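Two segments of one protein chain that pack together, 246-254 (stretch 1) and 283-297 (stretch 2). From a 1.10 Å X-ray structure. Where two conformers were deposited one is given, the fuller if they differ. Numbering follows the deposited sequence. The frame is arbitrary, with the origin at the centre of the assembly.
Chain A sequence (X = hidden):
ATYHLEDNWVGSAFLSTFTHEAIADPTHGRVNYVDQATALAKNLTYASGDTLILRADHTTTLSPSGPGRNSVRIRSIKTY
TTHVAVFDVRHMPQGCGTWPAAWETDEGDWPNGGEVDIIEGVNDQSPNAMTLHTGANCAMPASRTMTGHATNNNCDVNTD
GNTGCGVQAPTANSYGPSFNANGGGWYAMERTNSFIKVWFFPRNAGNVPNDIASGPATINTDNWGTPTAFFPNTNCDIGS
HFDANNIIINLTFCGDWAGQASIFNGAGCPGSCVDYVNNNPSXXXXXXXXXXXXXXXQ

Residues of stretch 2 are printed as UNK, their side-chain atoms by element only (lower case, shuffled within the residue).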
# COMPACT_ATOMS: atom_id res chain seq x y z
N ASN A 246 0.63 -8.17 -9.71
CA ASN A 246 1.88 -7.99 -8.96
C ASN A 246 1.59 -7.27 -7.65
O ASN A 246 0.61 -6.52 -7.54
CB ASN A 246 2.87 -7.11 -9.74
CG ASN A 246 3.12 -7.59 -11.16
OD1 ASN A 246 2.33 -7.31 -12.05
ND2 ASN A 246 4.22 -8.31 -11.36
N ILE A 247 2.49 -7.49 -6.69
CA ILE A 247 2.51 -6.70 -5.46
C ILE A 247 3.44 -5.49 -5.67
O ILE A 247 4.56 -5.65 -6.19
CB ILE A 247 3.02 -7.56 -4.28
CG1 ILE A 247 2.01 -8.66 -3.96
CG2 ILE A 247 3.33 -6.70 -3.04
CD1 ILE A 247 2.52 -9.78 -3.05
N ILE A 248 2.95 -4.31 -5.30
CA ILE A 248 3.69 -3.06 -5.44
C ILE A 248 3.77 -2.37 -4.09
O ILE A 248 2.78 -2.30 -3.35
CB ILE A 248 3.06 -2.13 -6.51
CG1 ILE A 248 3.00 -2.86 -7.87
CG2 ILE A 248 3.84 -0.80 -6.63
CD1 ILE A 248 2.31 -2.08 -8.97
N ILE A 249 4.95 -1.86 -3.76
CA ILE A 249 5.15 -1.04 -2.56
C ILE A 249 5.89 0.21 -3.00
O ILE A 249 6.94 0.12 -3.65
CB ILE A 249 5.94 -1.77 -1.45
CG1 ILE A 249 5.28 -3.12 -1.13
CG2 ILE A 249 6.04 -0.88 -0.22
CD1 ILE A 249 6.14 -4.03 -0.24
N ASN A 250 5.34 1.39 -2.70
CA ASN A 250 5.90 2.63 -3.25
C ASN A 250 5.72 3.80 -2.32
O ASN A 250 4.98 3.74 -1.34
CB ASN A 250 5.27 2.96 -4.62
CG ASN A 250 3.83 3.39 -4.49
OD1 ASN A 250 2.94 2.54 -4.35
ND2 ASN A 250 3.58 4.70 -4.50
N LEU A 251 6.40 4.88 -2.68
CA LEU A 251 6.18 6.17 -2.03
C LEU A 251 6.26 7.25 -3.10
O LEU A 251 7.31 7.45 -3.71
CB LEU A 251 7.25 6.40 -0.96
CG LEU A 251 7.31 7.82 -0.38
CD1 LEU A 251 6.00 8.22 0.31
CD2 LEU A 251 8.50 7.95 0.57
N THR A 252 5.13 7.91 -3.35
CA THR A 252 5.13 9.11 -4.18
C THR A 252 4.87 10.34 -3.30
O THR A 252 4.66 10.21 -2.08
CB THR A 252 4.17 8.99 -5.41
OG1 THR A 252 4.52 10.05 -6.32
CG2 THR A 252 2.70 9.07 -5.03
N PHE A 253 4.90 11.53 -3.91
CA PHE A 253 4.66 12.79 -3.20
C PHE A 253 3.74 13.65 -4.03
O PHE A 253 3.88 13.69 -5.26
CB PHE A 253 5.97 13.57 -2.95
CG PHE A 253 7.11 12.71 -2.48
CD1 PHE A 253 8.08 12.28 -3.38
CD2 PHE A 253 7.20 12.32 -1.15
CE1 PHE A 253 9.14 11.46 -2.95
CE2 PHE A 253 8.25 11.51 -0.72
CZ PHE A 253 9.22 11.09 -1.63
N CYS A 254 2.80 14.34 -3.39
CA CYS A 254 1.87 15.25 -4.07
C CYS A 254 1.04 14.46 -5.09
O CYS A 254 0.51 13.41 -4.75
CB CYS A 254 2.64 16.44 -4.71
SG CYS A 254 3.75 17.26 -3.54
N UNK A 283 12.53 17.25 6.16
CA UNK A 283 11.17 16.88 6.54
C UNK A 283 10.78 15.48 6.03
O UNK A 283 9.72 14.99 6.38
c UNK A 283 10.17 17.91 6.03
N UNK A 284 11.64 14.88 5.21
CA UNK A 284 11.40 13.54 4.67
C UNK A 284 12.29 12.48 5.27
O UNK A 284 12.31 11.35 4.80
c UNK A 284 8.41 16.20 1.74
c UNK A 284 9.72 16.62 1.73
c UNK A 284 8.08 14.94 2.18
c UNK A 284 10.72 15.76 2.16
c UNK A 284 10.41 14.48 2.58
c UNK A 284 11.46 13.58 3.14
c UNK A 284 9.08 14.09 2.62
N UNK A 285 13.00 12.81 6.36
CA UNK A 285 13.81 11.80 7.05
C UNK A 285 12.96 10.62 7.55
O UNK A 285 13.44 9.49 7.61
c UNK A 285 14.60 12.43 8.20
N UNK A 286 11.70 10.89 7.88
CA UNK A 286 10.80 9.84 8.34
C UNK A 286 9.87 9.31 7.26
O UNK A 286 8.95 8.56 7.55
n UNK A 286 10.74 11.35 11.65
o UNK A 286 11.88 9.54 10.96
c UNK A 286 10.97 10.36 10.80
c UNK A 286 10.05 10.28 9.59
N UNK A 287 10.18 9.64 6.01
CA UNK A 287 9.42 9.15 4.87
C UNK A 287 10.03 7.84 4.37
O UNK A 287 10.59 7.77 3.28
c UNK A 287 9.38 10.20 3.77
N UNK A 288 9.92 6.81 5.21
CA UNK A 288 10.46 5.49 4.89
C UNK A 288 9.51 4.37 5.29
O UNK A 288 8.80 4.47 6.30
o UNK A 288 12.09 5.01 11.19
c UNK A 288 11.91 3.90 9.11
c UNK A 288 12.11 6.29 9.18
c UNK A 288 12.03 5.07 9.82
c UNK A 288 11.83 3.96 7.71
c UNK A 288 11.85 5.25 5.52
c UNK A 288 12.05 6.34 7.80
c UNK A 288 11.90 5.18 7.04
N UNK A 289 9.52 3.32 4.48
CA UNK A 289 9.02 2.02 4.89
C UNK A 289 10.14 1.28 5.59
O UNK A 289 11.28 1.30 5.14
c UNK A 289 8.66 1.20 3.65
c UNK A 289 7.46 1.64 2.86
c UNK A 289 5.31 1.88 2.10
n UNK A 289 6.16 2.55 1.25
c UNK A 289 3.92 1.72 2.05
c UNK A 289 5.47 0.56 4.13
c UNK A 289 3.33 1.00 3.05
c UNK A 289 4.08 0.42 4.09
c UNK A 289 7.46 2.38 1.71
c UNK A 289 6.10 1.30 3.12
N UNK A 290 9.80 0.58 6.68
CA UNK A 290 10.69 -0.42 7.30
C UNK A 290 9.84 -1.67 7.38
O UNK A 290 8.85 -1.71 8.13
c UNK A 290 12.02 -0.97 9.42
o UNK A 290 11.97 -2.16 9.09
c UNK A 290 11.17 0.06 8.68
o UNK A 290 12.73 -0.57 10.38
N UNK A 291 10.19 -2.66 6.57
CA UNK A 291 9.40 -3.87 6.41
C UNK A 291 10.21 -5.06 6.93
O UNK A 291 11.37 -5.25 6.54
c UNK A 291 7.80 -2.70 3.09
c UNK A 291 8.40 -5.44 4.69
c UNK A 291 8.99 -4.05 4.94
c UNK A 291 7.98 -2.94 4.58
N UNK A 292 9.61 -5.81 7.86
CA UNK A 292 10.25 -6.99 8.43
C UNK A 292 10.12 -8.20 7.51
O UNK A 292 11.06 -9.02 7.42
c UNK A 292 9.63 -7.30 9.81
N UNK A 293 8.97 -8.35 6.85
CA UNK A 293 8.76 -9.45 5.92
C UNK A 293 7.53 -9.19 5.09
O UNK A 293 6.60 -8.47 5.53
o UNK A 293 7.48 -10.76 7.53
c UNK A 293 8.59 -10.79 6.66
N UNK A 294 7.50 -9.80 3.91
CA UNK A 294 6.28 -9.96 3.13
C UNK A 294 6.22 -11.43 2.75
O UNK A 294 7.20 -11.95 2.21
c UNK A 294 4.97 -9.34 1.06
c UNK A 294 6.22 -9.05 1.89
c UNK A 294 6.26 -7.57 2.29
N UNK A 295 5.11 -12.09 3.06
CA UNK A 295 4.95 -13.51 2.78
C UNK A 295 3.70 -13.70 1.97
O UNK A 295 2.67 -13.08 2.23
n UNK A 295 7.61 -14.99 6.69
c UNK A 295 6.28 -15.12 6.07
c UNK A 295 7.86 -14.36 7.84
c UNK A 295 4.88 -14.32 4.07
n UNK A 295 9.11 -14.28 8.30
n UNK A 295 6.88 -13.82 8.55
c UNK A 295 6.20 -14.23 4.85
N UNK A 296 3.80 -14.57 0.97
CA UNK A 296 2.65 -14.88 0.13
C UNK A 296 2.37 -16.37 0.26
O UNK A 296 3.30 -17.18 0.30
c UNK A 296 3.27 -13.03 -1.46
c UNK A 296 2.90 -14.51 -1.33
c UNK A 296 1.65 -14.82 -2.17
N UNK A 297 1.08 -16.70 0.31
CA UNK A 297 0.60 -18.07 0.45
C UNK A 297 -0.37 -18.34 -0.69
O UNK A 297 -1.12 -17.46 -1.11
c UNK A 297 0.99 -16.70 3.42
c UNK A 297 1.18 -19.06 3.74
c UNK A 297 1.76 -16.48 4.55
c UNK A 297 -0.15 -18.23 1.77
c UNK A 297 0.70 -17.99 2.99
c UNK A 297 1.95 -18.85 4.87
o UNK A 297 3.00 -17.33 6.40
c UNK A 297 2.24 -17.55 5.27

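Position 283 carries a single side-chain carbon and lies out of reach of stretch 1; it is Ala-283. At 284 one carbon leads into a six-membered all-carbon ring with no oxygen, set obliquely beside the ring of Phe-253. This is Phe-284, whose CD2 lies 4.3 Å from CE2 of Phe-253, with the ring planes at 65°.

Position 285 has one carbon, exposed and without a partner on stretch 1: Ala-285. At 286 two carbons end in one oxygen and one nitrogen, a carboxamide that also makes no contact, which identifies Asn-286. Position 287 again has a lone carbon, but this one points toward stretch 1 and lies 4.0 Å from CD2 of Leu-251; it is Ala-287. Its N donates to O of Phe-284 at 3.0 Å, closing a type I turn whose first and last residues both contact stretch 1.

Position 288 shows one carbon and a six-carbon ring bearing an oxygen; its CA-to-CB bond points away from stretch 1 and no side-chain atom makes contact, and the residue is Tyr-288. At 289 a single carbon carries fused five- and six-membered rings of eight carbons and one nitrogen, found only in tryptophan. Trp-289 approaches stretch 1 in two ways. CG2 of Ile-249 sits over the face of the five-membered ring, 3.7 Å from CE2 of Trp-289, while at the ring edge NE1 of Trp-289 donates a nearly straight hydrogen bond to O of Asn-250 at 3.1 Å.

Position 290 has two carbons, the second with two oxygens: the carboxylate of Asp-290, out of reach. Four carbons at 291, forked at the first with one arm two carbons long, define Ile-291, whose CD1 meets CD1 of Ile-249 at 4.0 Å. The single carbon at 292, where the chain turns a corner, is Ala-292, and the carbon plus oxygen at 293 is Ser-293; neither touches stretch 1.

At 294 one carbon carries two more, giving Val-294, with CG2 4.4 Å from CD1 of Ile-249. Three carbons, a nitrogen and a carbon with two further nitrogens mark 295 as Arg-295, its CA-to-CB bond pointing away. Position 296 repeats the three-carbon fork: Val-296, with CG2 3.7 Å from CD1 of Ile-247. The oxygen-bearing six-carbon ring at 297 is Tyr-297, out of reach.

The contact is a layer of side chains between backbones too far apart to pair. Alternate residues of the strand, Ile-247, Ile-249, Leu-251 and Phe-253, point toward stretch 2 and meet largely apolar groups, while the indole adds one polar tie to the strand backbone.

Stretch 2 283-297: AFANAYWDIASVRVY
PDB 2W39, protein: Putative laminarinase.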